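Local structure of transcriptional regulator (GntR family) (Enterococcus faecalis, 3DDV) at residues I55-S58 against L59-Q62. The protein is a GntR-family transcriptional regulator whose UTRA domain probably binds a small-molecule effector that modulates DNA binding. Residues are numbered along the deposited sequence; the frame is centred on the assembly and turned at random.
Sequences IPYS and LVSQ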
ATOM      1  N   ILE B  55     -32.768   7.352  -9.296  1.00 45.69           N
ATOM      2  CA  ILE B  55     -33.548   7.080  -8.092  1.00 45.44           C
ATOM      3  C   ILE B  55     -34.691   6.124  -8.488  1.00 45.44           C
ATOM      4  O   ILE B  55     -35.294   6.302  -9.515  1.00 44.57           O
ATOM      5  CB  ILE B  55     -34.152   8.393  -7.557  1.00 45.08           C
ATOM      6  CG1 ILE B  55     -33.032   9.379  -7.266  1.00 44.34           C
ATOM      7  CG2 ILE B  55     -35.017   8.146  -6.322  1.00 44.78           C
ATOM      8  CD1 ILE B  55     -33.342  10.759  -7.626  1.00 41.72           C
ATOM      9  N   PRO B  56     -34.952   5.091  -7.684  1.00 45.76           N
ATOM     10  CA  PRO B  56     -36.062   4.207  -7.949  1.00 45.64           C
ATOM     11  C   PRO B  56     -37.305   5.044  -8.109  1.00 45.83           C
ATOM     12  O   PRO B  56     -37.530   5.909  -7.266  1.00 46.46           O
ATOM     13  CB  PRO B  56     -36.133   3.369  -6.681  1.00 45.38           C
ATOM     14  CG  PRO B  56     -34.747   3.325  -6.212  1.00 45.95           C
ATOM     15  CD  PRO B  56     -34.188   4.671  -6.494  1.00 46.48           C
ATOM     16  N   TYR B  57     -38.083   4.846  -9.180  1.00 45.25           N
ATOM     17  CA  TYR B  57     -39.186   5.759  -9.427  1.00 45.86           C
ATOM     18  C   TYR B  57     -40.264   5.567  -8.381  1.00 46.06           C
ATOM     19  O   TYR B  57     -41.001   6.479  -8.100  1.00 45.53           O
ATOM     20  CB  TYR B  57     -39.791   5.629 -10.845  1.00 45.64           C
ATOM     21  CG  TYR B  57     -40.794   6.727 -11.176  1.00 44.64           C
ATOM     22  CD1 TYR B  57     -40.474   8.036 -10.927  1.00 43.06           C
ATOM     23  CD2 TYR B  57     -42.051   6.458 -11.735  1.00 43.09           C
ATOM     24  CE1 TYR B  57     -41.347   9.075 -11.196  1.00 43.55           C
ATOM     25  CE2 TYR B  57     -42.948   7.516 -12.021  1.00 42.99           C
ATOM     26  CZ  TYR B  57     -42.560   8.831 -11.734  1.00 44.64           C
ATOM     27  OH  TYR B  57     -43.322   9.968 -11.951  1.00 46.48           O
ATOM     28  N   SER B  58     -40.373   4.381  -7.804  1.00 47.17           N
ATOM     29  CA  SER B  58     -41.451   4.151  -6.865  1.00 48.11           C
ATOM     30  C   SER B  58     -41.275   4.946  -5.582  1.00 49.09           C
ATOM     31  O   SER B  58     -42.246   5.225  -4.942  1.00 49.71           O
ATOM     32  CB  SER B  58     -41.510   2.712  -6.487  1.00 47.99           C
ATOM     33  OG  SER B  58     -40.479   2.514  -5.559  1.00 50.25           O
ATOM     34  N   LEU B  59     -40.061   5.316  -5.187  1.00 49.94           N
ATOM     35  CA  LEU B  59     -39.902   6.132  -3.969  1.00 50.63           C
ATOM     36  C   LEU B  59     -40.216   7.590  -4.182  1.00 51.77           C
ATOM     37  O   LEU B  59     -40.160   8.384  -3.219  1.00 53.56           O
ATOM     38  CB  LEU B  59     -38.460   6.100  -3.415  1.00 50.50           C
ATOM     39  CG  LEU B  59     -37.843   4.723  -3.166  1.00 50.78           C
ATOM     40  CD1 LEU B  59     -36.298   4.807  -3.113  1.00 48.14           C
ATOM     41  CD2 LEU B  59     -38.461   4.084  -1.921  1.00 50.51           C
ATOM     42  N   VAL B  60     -40.489   7.985  -5.417  1.00 52.04           N
ATOM     43  CA  VAL B  60     -40.394   9.403  -5.760  1.00 52.07           C
ATOM     44  C   VAL B  60     -41.574   9.918  -6.596  1.00 52.27           C
ATOM     45  O   VAL B  60     -41.738  11.135  -6.740  1.00 52.19           O
ATOM     46  CB  VAL B  60     -38.965   9.623  -6.391  1.00 52.60           C
ATOM     47  CG1 VAL B  60     -39.034   9.950  -7.865  1.00 52.85           C
ATOM     48  CG2 VAL B  60     -38.136  10.628  -5.565  1.00 51.04           C
ATOM     49  N   SER B  61     -42.397   8.977  -7.093  1.00 52.26           N
ATOM     50  CA  SER B  61     -43.597   9.230  -7.850  1.00 52.56           C
ATOM     51  C   SER B  61     -44.342  10.413  -7.340  1.00 54.01           C
ATOM     52  O   SER B  61     -44.961  11.127  -8.127  1.00 54.95           O
ATOM     53  CB  SER B  61     -44.602   8.097  -7.676  1.00 52.22           C
ATOM     54  OG  SER B  61     -44.160   6.926  -8.245  1.00 50.76           O
ATOM     55  N   GLN B  62     -44.392  10.550  -6.017  1.00 54.80           N
ATOM     56  CA  GLN B  62     -45.343  11.445  -5.399  1.00 55.39           C
ATOM     57  C   GLN B  62     -44.717  12.781  -5.086  1.00 55.11           C
ATOM     58  O   GLN B  62     -45.395  13.696  -4.720  1.00 54.97           O
ATOM     59  CB  GLN B  62     -45.930  10.820  -4.139  1.00 55.61           C
ATOM     60  CG  GLN B  62     -46.508   9.417  -4.305  1.00 57.32           C
ATOM     61  CD  GLN B  62     -47.563   9.264  -5.448  1.00 61.44           C
ATOM     62  OE1 GLN B  62     -48.574  10.010  -5.531  1.00 61.49           O
ATOM     63  NE2 GLN B  62     -47.337   8.258  -6.312  1.00 61.82           N
TER
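Y57 reaches forward along the chain to lie beside V60 and S61. Its CB leaves the backbone away from the residues that follow, but chi1 of -171° sets CG anti to the backbone N and beside the carbonyl carbon, and from there the ring extends back toward them. At the near rim CD1 meets CG1 of V60 at 3.9 Å, the two side chains crossing at about a right angle. Further out, CE1 meets V60 CG1 and, like CZ, S61 CA; CD2 and CE2 (the latter at 4.0 Å) meet S61 OG, which sits over one ring face, displaced toward the rim. The phenol OH, at the tip, still passes within 4.2 Å of S61 CA.

The carbonyl of the same tyrosine gathers the polar groups. V60 N gives its hydrogen to Y57 O (3.1 Å), and S61 OG does so from the opposite face of the carbonyl plane; S61 N adds a weak bond. One residue earlier, P56 O accepts a weak bond from L59 N. Two apolar contacts accompany these bonds: CD1 of L59 lies 3.8 Å from CG of P56, while the CG2 methyls of I55 and V60 meet at 4.1 Å. Both I55 and V60 also pack on F72 of helix 72-80, and L59 touches L125 in the loop before strand 126-135.

Backbone bonds join I55 to L35 of strand 34-43 and Y57 to S33 just before it. Successive i to i+3 bonds, P56 to L59 and Y57 to V60, make overlapping beta-turns that end strand 46-56 of the antiparallel UTRA sheet and lead toward helix 65-70.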